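DUF115 domain-containing protein (PDB 5MU5) probably acts as a Maf-type glycosyltransferase that attaches sugar to flagellin, and is involved in the formation of bacterial flagella. Local coordinates at residues Leu127-Leu131 and Glu151-Leu157; Phe451-Glu455 and Tyr464-Leu470. One frame throughout, in Å; residues are numbered along the deposited sequence.

In the fold
The two contacts come in series along the chain and share no helix, strand or sheet. Contact 1 belongs to the Maf N-terminal domain, where residues 127-131 and 151-157 leave neighbouring strands, 123-127 and 146-150, of a four-stranded parallel sheet. Contact 2 joins strands 453-456 and 462-465, two of three strands in a small antiparallel sheet, and the start of helix 467-482, which leads towards strand 488-491 of the large ten-stranded mixed sheet. The centres of contacts 1 and 2 are about 39 Å apart and their nearest atoms about 24 Å, without touching. Contact 1 packs two buried strand-end segments together; contact 2 is a surface hairpin with the start of a helix.

Contact 1. Residues Leu127-Leu131 and Glu151-Leu157; sequences LGLGL and EPNFDFL
E151 lays its carboxylate over the backbone of the turn G128-G130, so that OE1 accepts two consecutive amides: L129 N lies 2.8 Å from E151 OE1 and G130 N 2.9 Å from the same oxygen, at N-H...O angles of 158° and 169°. Rotamer t at chi1, p at chi2 and chi3 near 85° fold the acid back to this position, with its CA 4.7 Å from G128 CA. E151 OE2 takes N153 N at 2.9 Å and also bonds the hydroxyl of Y216. Strands 123-127 and 146-150 are parallel neighbours linked through helix 134-142, a beta-alpha-beta crossover; a glycine-rich turn after the first strand and an acid just after the second recall Rossmann-like folds, although here the acid holds the turn itself. Both glycines suit their backbone angles: G128 (phi/psi 99/145) would jam a CB against the preceding carbonyl, and G130 (65/-135) has positive phi. N153 caps helix 154-160, its OD1 accepting D155 N at 3.0 Å. In the first turn of that helix, the CA-to-CB bond of F156 (chi1 m) points toward residues 127-131; F156 CA is 5.2 Å from G130 CA, F156 CB is 3.5 Å from G130 O, and Y216 meets the ring edge-to-face. L129 (t, p) brings CD2 to 3.7 Å from L157 CD1.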
ATOM      1  N   LEU A 127       7.718  20.113  11.087  1.00 42.66           N
ATOM      2  CA  LEU A 127       6.486  20.054  11.824  1.00 45.19           C
ATOM      3  C   LEU A 127       6.411  21.418  12.436  1.00 43.00           C
ATOM      4  O   LEU A 127       7.095  21.718  13.413  1.00 42.58           O
ATOM      5  CB  LEU A 127       6.558  18.951  12.863  1.00 48.14           C
ATOM      6  CG  LEU A 127       6.875  17.663  12.112  1.00 50.59           C
ATOM      7  CD1 LEU A 127       7.893  16.843  12.879  1.00 57.11           C
ATOM      8  CD2 LEU A 127       5.600  16.914  11.810  1.00 50.94           C
ATOM      9  N   GLY A 128       5.616  22.264  11.806  1.00 40.52           N
ATOM     10  CA  GLY A 128       5.549  23.659  12.169  1.00 43.04           C
ATOM     11  C   GLY A 128       6.413  24.465  11.206  1.00 43.86           C
ATOM     12  O   GLY A 128       7.451  23.991  10.709  1.00 45.21           O
ATOM     13  N   LEU A 129       5.941  25.669  10.904  1.00 42.47           N
ATOM     14  CA  LEU A 129       6.681  26.625  10.102  1.00 42.67           C
ATOM     15  C   LEU A 129       7.007  27.819  10.978  1.00 43.59           C
ATOM     16  O   LEU A 129       8.150  28.261  11.032  1.00 41.47           O
ATOM     17  CB  LEU A 129       5.854  27.073   8.896  1.00 42.19           C
ATOM     18  CG  LEU A 129       6.439  28.173   8.005  1.00 42.17           C
ATOM     19  CD1 LEU A 129       7.657  27.671   7.263  1.00 40.92           C
ATOM     20  CD2 LEU A 129       5.394  28.634   7.022  1.00 43.75           C
ATOM     21  N   GLY A 130       5.996  28.337  11.671  1.00 43.54           N
ATOM     22  CA  GLY A 130       6.169  29.568  12.398  1.00 45.76           C
ATOM     23  C   GLY A 130       6.431  30.613  11.334  1.00 45.34           C
ATOM     24  O   GLY A 130       5.759  30.603  10.300  1.00 43.97           O
ATOM     25  N   LEU A 131       7.426  31.472  11.568  1.00 42.51           N
ATOM     26  CA  LEU A 131       7.835  32.452  10.581  1.00 41.80           C
ATOM     27  C   LEU A 131       8.942  31.941   9.683  1.00 41.19           C
ATOM     28  O   LEU A 131       9.440  32.671   8.842  1.00 42.12           O
ATOM     29  CB  LEU A 131       8.218  33.776  11.248  1.00 43.82           C
ATOM     30  CG  LEU A 131       7.007  34.508  11.853  1.00 43.47           C
ATOM     31  CD1 LEU A 131       7.427  35.807  12.523  1.00 46.26           C
ATOM     32  CD2 LEU A 131       5.944  34.799  10.804  1.00 43.80           C
ATOM     33  N   GLU A 151       1.825  22.931   8.880  1.00 37.04           N
ATOM     34  CA  GLU A 151       1.600  24.143   9.661  1.00 38.37           C
ATOM     35  C   GLU A 151       0.136  24.226   9.975  1.00 40.63           C
ATOM     36  O   GLU A 151      -0.657  24.582   9.106  1.00 43.86           O
ATOM     37  CB  GLU A 151       2.062  25.372   8.910  1.00 41.02           C
ATOM     38  CG  GLU A 151       1.784  26.673   9.655  1.00 42.67           C
ATOM     39  CD  GLU A 151       2.254  26.633  11.100  1.00 41.12           C
ATOM     40  OE1 GLU A 151       3.440  26.913  11.364  1.00 40.64           O
ATOM     41  OE2 GLU A 151       1.420  26.358  11.978  1.00 40.42           O
ATOM     42  N   PRO A 152      -0.242  23.858  11.214  1.00 42.13           N
ATOM     43  CA  PRO A 152      -1.644  23.872  11.641  1.00 42.80           C
ATOM     44  C   PRO A 152      -2.295  25.251  11.646  1.00 41.26           C
ATOM     45  O   PRO A 152      -3.512  25.362  11.557  1.00 39.80           O
ATOM     46  CB  PRO A 152      -1.566  23.376  13.084  1.00 44.15           C
ATOM     47  CG  PRO A 152      -0.315  22.577  13.134  1.00 44.64           C
ATOM     48  CD  PRO A 152       0.636  23.311  12.263  1.00 41.84           C
ATOM     49  N   ASN A 153      -1.484  26.286  11.807  1.00 41.20           N
ATOM     50  CA  ASN A 153      -2.006  27.642  11.908  1.00 42.92           C
ATOM     51  C   ASN A 153      -1.700  28.395  10.620  1.00 40.46           C
ATOM     52  O   ASN A 153      -0.554  28.741  10.351  1.00 38.10           O
ATOM     53  CB  ASN A 153      -1.411  28.329  13.131  1.00 43.55           C
ATOM     54  CG  ASN A 153      -2.099  29.648  13.452  1.00 48.20           C
ATOM     55  OD1 ASN A 153      -2.661  30.299  12.583  1.00 49.37           O
ATOM     56  ND2 ASN A 153      -2.041  30.048  14.707  1.00 50.24           N
ATOM     57  N   PHE A 154      -2.738  28.609   9.820  1.00 41.43           N
ATOM     58  CA  PHE A 154      -2.594  29.269   8.539  1.00 42.45           C
ATOM     59  C   PHE A 154      -2.062  30.687   8.663  1.00 42.14           C
ATOM     60  O   PHE A 154      -1.431  31.187   7.738  1.00 43.11           O
ATOM     61  CB  PHE A 154      -3.914  29.283   7.784  1.00 44.03           C
ATOM     62  CG  PHE A 154      -3.771  29.697   6.343  1.00 46.24           C
ATOM     63  CD1 PHE A 154      -3.300  28.799   5.406  1.00 44.54           C
ATOM     64  CD2 PHE A 154      -4.091  30.988   5.928  1.00 46.98           C
ATOM     65  CE1 PHE A 154      -3.170  29.171   4.083  1.00 45.73           C
ATOM     66  CE2 PHE A 154      -3.950  31.365   4.609  1.00 46.40           C
ATOM     67  CZ  PHE A 154      -3.484  30.454   3.684  1.00 45.52           C
ATOM     68  N   ASP A 155      -2.313  31.336   9.797  1.00 42.09           N
ATOM     69  CA  ASP A 155      -1.765  32.666  10.023  1.00 44.78           C
ATOM     70  C   ASP A 155      -0.259  32.693   9.913  1.00 42.92           C
ATOM     71  O   ASP A 155       0.307  33.634   9.357  1.00 43.82           O
ATOM     72  CB  ASP A 155      -2.182  33.232  11.385  1.00 48.69           C
ATOM     73  CG  ASP A 155      -3.624  33.717  11.402  1.00 52.12           C
ATOM     74  OD1 ASP A 155      -4.409  33.363  10.480  1.00 50.52           O
ATOM     75  OD2 ASP A 155      -3.957  34.477  12.340  1.00 55.92           O
ATOM     76  N   PHE A 156       0.394  31.666  10.433  1.00 40.64           N
ATOM     77  CA  PHE A 156       1.846  31.608  10.384  1.00 40.90           C
ATOM     78  C   PHE A 156       2.362  31.555   8.949  1.00 40.37           C
ATOM     79  O   PHE A 156       3.332  32.223   8.611  1.00 39.61           O
ATOM     80  CB  PHE A 156       2.394  30.424  11.194  1.00 40.69           C
ATOM     81  CG  PHE A 156       2.099  30.494  12.681  1.00 43.35           C
ATOM     82  CD1 PHE A 156       1.654  31.674  13.286  1.00 44.21           C
ATOM     83  CD2 PHE A 156       2.331  29.380  13.496  1.00 43.33           C
ATOM     84  CE1 PHE A 156       1.407  31.720  14.649  1.00 46.48           C
ATOM     85  CE2 PHE A 156       2.081  29.427  14.864  1.00 44.03           C
ATOM     86  CZ  PHE A 156       1.620  30.595  15.438  1.00 45.13           C
ATOM     87  N   LEU A 157       1.718  30.768   8.106  1.00 39.26           N
ATOM     88  CA  LEU A 157       2.111  30.729   6.702  1.00 40.96           C
ATOM     89  C   LEU A 157       1.903  32.112   6.086  1.00 39.75           C
ATOM     90  O   LEU A 157       2.765  32.620   5.376  1.00 40.50           O
ATOM     91  CB  LEU A 157       1.296  29.690   5.927  1.00 39.26           C
ATOM     92  CG  LEU A 157       1.606  29.646   4.431  1.00 39.95           C
ATOM     93  CD1 LEU A 157       3.034  29.158   4.177  1.00 40.39           C
ATOM     94  CD2 LEU A 157       0.593  28.765   3.712  1.00 38.59           C
TER

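Contact 2. Residues Phe451-Glu455 and Tyr464-Leu470; sequences FDVRE and YSETIML. With EDO (1,2-ethanediol), chain G.
Strands 453-456 and 462-465 form a beta hairpin in which V453 and S465 are an antiparallel hydrogen-bonded pair: V453 N to S465 O is 2.8 Å and S465 N to V453 O 3.0 Å. R454 faces Y464 as the next, non-hydrogen-bonded pair (CA-CA 4.8 Å). On their side of the sheet, R454 is m, t, p with chi4 near 95°, bending at chi3, and Y464 adopts m with chi2 84°, so R454 NH1 donates a hydrogen bond to Y464 OH at 2.6 Å (N-H...O 134°); the edge of the tyrosine ring also receives D452 CB, 3.7 Å from Y464 CD2. Beyond the N-cap residue E466 the chain enters helix 467-482. There L470 (m, t) sets CD1 3.7 Å from V453 CG2 and CD2 3.6 Å from E455 CG, while E455 forms a salt bridge with R473. R454 NH2 also donates to ethanediol O2 at 3.2 Å, a probable crystallisation additive, implying that the guanidinium, though engaged by the tyrosine hydroxyl, remains accessible to small polar molecules.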
ATOM      1  N   PHE A 451       1.306 -11.959  21.288  1.00 53.17           N
ATOM      2  CA  PHE A 451       0.741 -12.733  20.177  1.00 58.28           C
ATOM      3  C   PHE A 451      -0.622 -12.260  19.743  1.00 55.70           C
ATOM      4  O   PHE A 451      -1.088 -12.618  18.654  1.00 52.87           O
ATOM      5  CB  PHE A 451       0.621 -14.211  20.584  1.00 58.48           C
ATOM      6  CG  PHE A 451       1.938 -14.864  20.791  1.00 56.20           C
ATOM      7  CD1 PHE A 451       2.571 -14.791  22.028  1.00 56.15           C
ATOM      8  CD2 PHE A 451       2.569 -15.507  19.736  1.00 52.80           C
ATOM      9  CE1 PHE A 451       3.816 -15.375  22.218  1.00 57.78           C
ATOM     10  CE2 PHE A 451       3.808 -16.090  19.916  1.00 55.86           C
ATOM     11  CZ  PHE A 451       4.434 -16.023  21.163  1.00 57.51           C
ATOM     12  N   ASP A 452      -1.234 -11.440  20.590  1.00 50.85           N
ATOM     13  CA  ASP A 452      -2.655 -11.192  20.523  1.00 51.85           C
ATOM     14  C   ASP A 452      -2.956  -9.891  21.206  1.00 44.81           C
ATOM     15  O   ASP A 452      -2.339  -9.581  22.197  1.00 44.98           O
ATOM     16  CB  ASP A 452      -3.387 -12.268  21.369  1.00 56.84           C
ATOM     17  CG  ASP A 452      -3.456 -13.637  20.699  1.00 65.24           C
ATOM     18  OD1 ASP A 452      -3.724 -13.689  19.476  1.00 71.01           O
ATOM     19  OD2 ASP A 452      -3.294 -14.669  21.413  1.00 71.43           O
ATOM     20  N   VAL A 453      -3.942  -9.169  20.700  1.00 42.68           N
ATOM     21  CA  VAL A 453      -4.496  -8.022  21.394  1.00 39.35           C
ATOM     22  C   VAL A 453      -5.952  -8.272  21.797  1.00 37.38           C
ATOM     23  O   VAL A 453      -6.684  -8.956  21.110  1.00 37.15           O
ATOM     24  CB  VAL A 453      -4.393  -6.754  20.552  1.00 39.93           C
ATOM     25  CG1 VAL A 453      -2.934  -6.483  20.238  1.00 41.44           C
ATOM     26  CG2 VAL A 453      -5.206  -6.859  19.274  1.00 40.23           C
ATOM     27  N   ARG A 454      -6.358  -7.706  22.914  1.00 35.80           N
ATOM     28  CA  ARG A 454      -7.732  -7.818  23.389  1.00 39.28           C
ATOM     29  C   ARG A 454      -8.701  -6.899  22.619  1.00 37.93           C
ATOM     30  O   ARG A 454      -8.499  -5.702  22.533  1.00 43.94           O
ATOM     31  CB  ARG A 454      -7.791  -7.525  24.889  1.00 38.74           C
ATOM     32  CG  ARG A 454      -7.043  -8.564  25.724  1.00 42.57           C
ATOM     33  CD  ARG A 454      -6.812  -8.129  27.168  1.00 42.11           C
ATOM     34  NE  ARG A 454      -8.061  -7.976  27.907  1.00 43.13           N
ATOM     35  CZ  ARG A 454      -8.625  -8.909  28.674  1.00 45.87           C
ATOM     36  NH1 ARG A 454      -8.075 -10.108  28.821  1.00 47.58           N
ATOM     37  NH2 ARG A 454      -9.755  -8.642  29.307  1.00 44.19           N
ATOM     38  N   GLU A 455      -9.770  -7.474  22.091  1.00 36.12           N
ATOM     39  CA  GLU A 455     -10.711  -6.728  21.273  1.00 38.05           C
ATOM     40  C   GLU A 455     -12.125  -7.016  21.718  1.00 35.73           C
ATOM     41  O   GLU A 455     -12.398  -8.099  22.193  1.00 36.00           O
ATOM     42  CB  GLU A 455     -10.560  -7.119  19.799  1.00 37.71           C
ATOM     43  CG  GLU A 455      -9.248  -6.696  19.160  1.00 42.41           C
ATOM     44  CD  GLU A 455      -8.996  -5.188  19.217  1.00 47.04           C
ATOM     45  OE1 GLU A 455      -9.897  -4.399  18.842  1.00 44.54           O
ATOM     46  OE2 GLU A 455      -7.893  -4.789  19.647  1.00 47.72           O
ATOM     47  N   TYR A 464      -9.291 -12.402  21.878  1.00 36.98           N
ATOM     48  CA  TYR A 464      -7.922 -12.173  21.498  1.00 37.17           C
ATOM     49  C   TYR A 464      -7.731 -12.335  19.982  1.00 36.29           C
ATOM     50  O   TYR A 464      -8.115 -13.343  19.377  1.00 35.31           O
ATOM     51  CB  TYR A 464      -7.021 -13.130  22.262  1.00 38.38           C
ATOM     52  CG  TYR A 464      -6.910 -12.780  23.725  1.00 38.38           C
ATOM     53  CD1 TYR A 464      -7.856 -13.198  24.634  1.00 41.78           C
ATOM     54  CD2 TYR A 464      -5.852 -12.029  24.184  1.00 43.67           C
ATOM     55  CE1 TYR A 464      -7.748 -12.877  25.978  1.00 45.68           C
ATOM     56  CE2 TYR A 464      -5.731 -11.697  25.520  1.00 48.39           C
ATOM     57  CZ  TYR A 464      -6.675 -12.137  26.413  1.00 46.26           C
ATOM     58  OH  TYR A 464      -6.520 -11.811  27.726  1.00 51.84           O
ATOM     59  N   SER A 465      -7.104 -11.351  19.382  1.00 34.98           N
ATOM     60  CA  SER A 465      -6.960 -11.309  17.962  1.00 39.47           C
ATOM     61  C   SER A 465      -5.550 -10.879  17.569  1.00 41.63           C
ATOM     62  O   SER A 465      -4.886 -10.171  18.304  1.00 46.37           O
ATOM     63  CB  SER A 465      -8.002 -10.337  17.427  1.00 41.38           C
ATOM     64  OG  SER A 465      -8.004 -10.323  16.019  1.00 48.43           O
ATOM     65  N   GLU A 466      -5.111 -11.311  16.397  1.00 42.54           N
ATOM     66  CA  GLU A 466      -3.813 -10.983  15.850  1.00 44.12           C
ATOM     67  C   GLU A 466      -3.987  -9.882  14.843  1.00 43.36           C
ATOM     68  O   GLU A 466      -5.102  -9.595  14.390  1.00 42.31           O
ATOM     69  CB  GLU A 466      -3.252 -12.188  15.107  1.00 50.19           C
ATOM     70  CG  GLU A 466      -3.137 -13.460  15.932  1.00 55.61           C
ATOM     71  CD  GLU A 466      -3.049 -14.702  15.057  1.00 60.85           C
ATOM     72  OE1 GLU A 466      -2.539 -14.599  13.913  1.00 62.63           O
ATOM     73  OE2 GLU A 466      -3.500 -15.786  15.499  1.00 65.90           O
ATOM     74  N   THR A 467      -2.867  -9.317  14.430  1.00 45.44           N
ATOM     75  CA  THR A 467      -2.845  -8.163  13.537  1.00 46.88           C
ATOM     76  C   THR A 467      -3.475  -8.429  12.167  1.00 44.69           C
ATOM     77  O   THR A 467      -4.241  -7.605  11.677  1.00 45.34           O
ATOM     78  CB  THR A 467      -1.400  -7.641  13.435  1.00 50.95           C
ATOM     79  OG1 THR A 467      -1.013  -7.148  14.728  1.00 53.06           O
ATOM     80  CG2 THR A 467      -1.247  -6.529  12.399  1.00 53.01           C
ATOM     81  N   ILE A 468      -3.182  -9.574  11.567  1.00 43.24           N
ATOM     82  CA  ILE A 468      -3.760  -9.923  10.260  1.00 48.00           C
ATOM     83  C   ILE A 468      -5.290 -10.015  10.338  1.00 47.14           C
ATOM     84  O   ILE A 468      -6.010  -9.678   9.372  1.00 46.69           O
ATOM     85  CB  ILE A 468      -3.167 -11.244   9.677  1.00 50.59           C
ATOM     86  CG1 ILE A 468      -3.752 -11.598   8.289  1.00 54.29           C
ATOM     87  CG2 ILE A 468      -3.467 -12.433  10.582  1.00 53.14           C
ATOM     88  CD1 ILE A 468      -3.530 -10.581   7.183  1.00 56.16           C
ATOM     89  N   MET A 469      -5.774 -10.481  11.484  1.00 42.66           N
ATOM     90  CA  MET A 469      -7.199 -10.591  11.720  1.00 41.46           C
ATOM     91  C   MET A 469      -7.896  -9.224  11.896  1.00 39.07           C
ATOM     92  O   MET A 469      -9.059  -9.048  11.507  1.00 36.64           O
ATOM     93  CB  MET A 469      -7.424 -11.527  12.893  1.00 46.59           C
ATOM     94  CG  MET A 469      -6.879 -12.905  12.568  1.00 51.77           C
ATOM     95  SD  MET A 469      -7.478 -14.181  13.653  1.00 67.75           S
ATOM     96  CE  MET A 469      -6.441 -14.090  15.108  1.00 60.03           C
ATOM     97  N   LEU A 470      -7.185  -8.246  12.448  1.00 36.48           N
ATOM     98  CA  LEU A 470      -7.756  -6.918  12.613  1.00 38.08           C
ATOM     99  C   LEU A 470      -7.880  -6.234  11.250  1.00 35.90           C
ATOM    100  O   LEU A 470      -8.855  -5.525  11.014  1.00 33.90           O
ATOM    101  CB  LEU A 470      -6.925  -6.071  13.577  1.00 41.48           C
ATOM    102  CG  LEU A 470      -6.680  -6.718  14.957  1.00 43.99           C
ATOM    103  CD1 LEU A 470      -5.588  -5.967  15.696  1.00 48.00           C
ATOM    104  CD2 LEU A 470      -7.928  -6.781  15.798  1.00 43.33           C
TER
HETATM  105  C1  EDO G 706      -9.299 -11.011  32.342  1.00 65.87           C
HETATM  106  O1  EDO G 706      -8.521 -12.180  32.115  1.00 66.95           O
HETATM  107  C2  EDO G 706     -10.777 -11.370  32.299  1.00 70.29           C
HETATM  108  O2  EDO G 706     -11.394 -10.627  31.242  1.00 72.25           O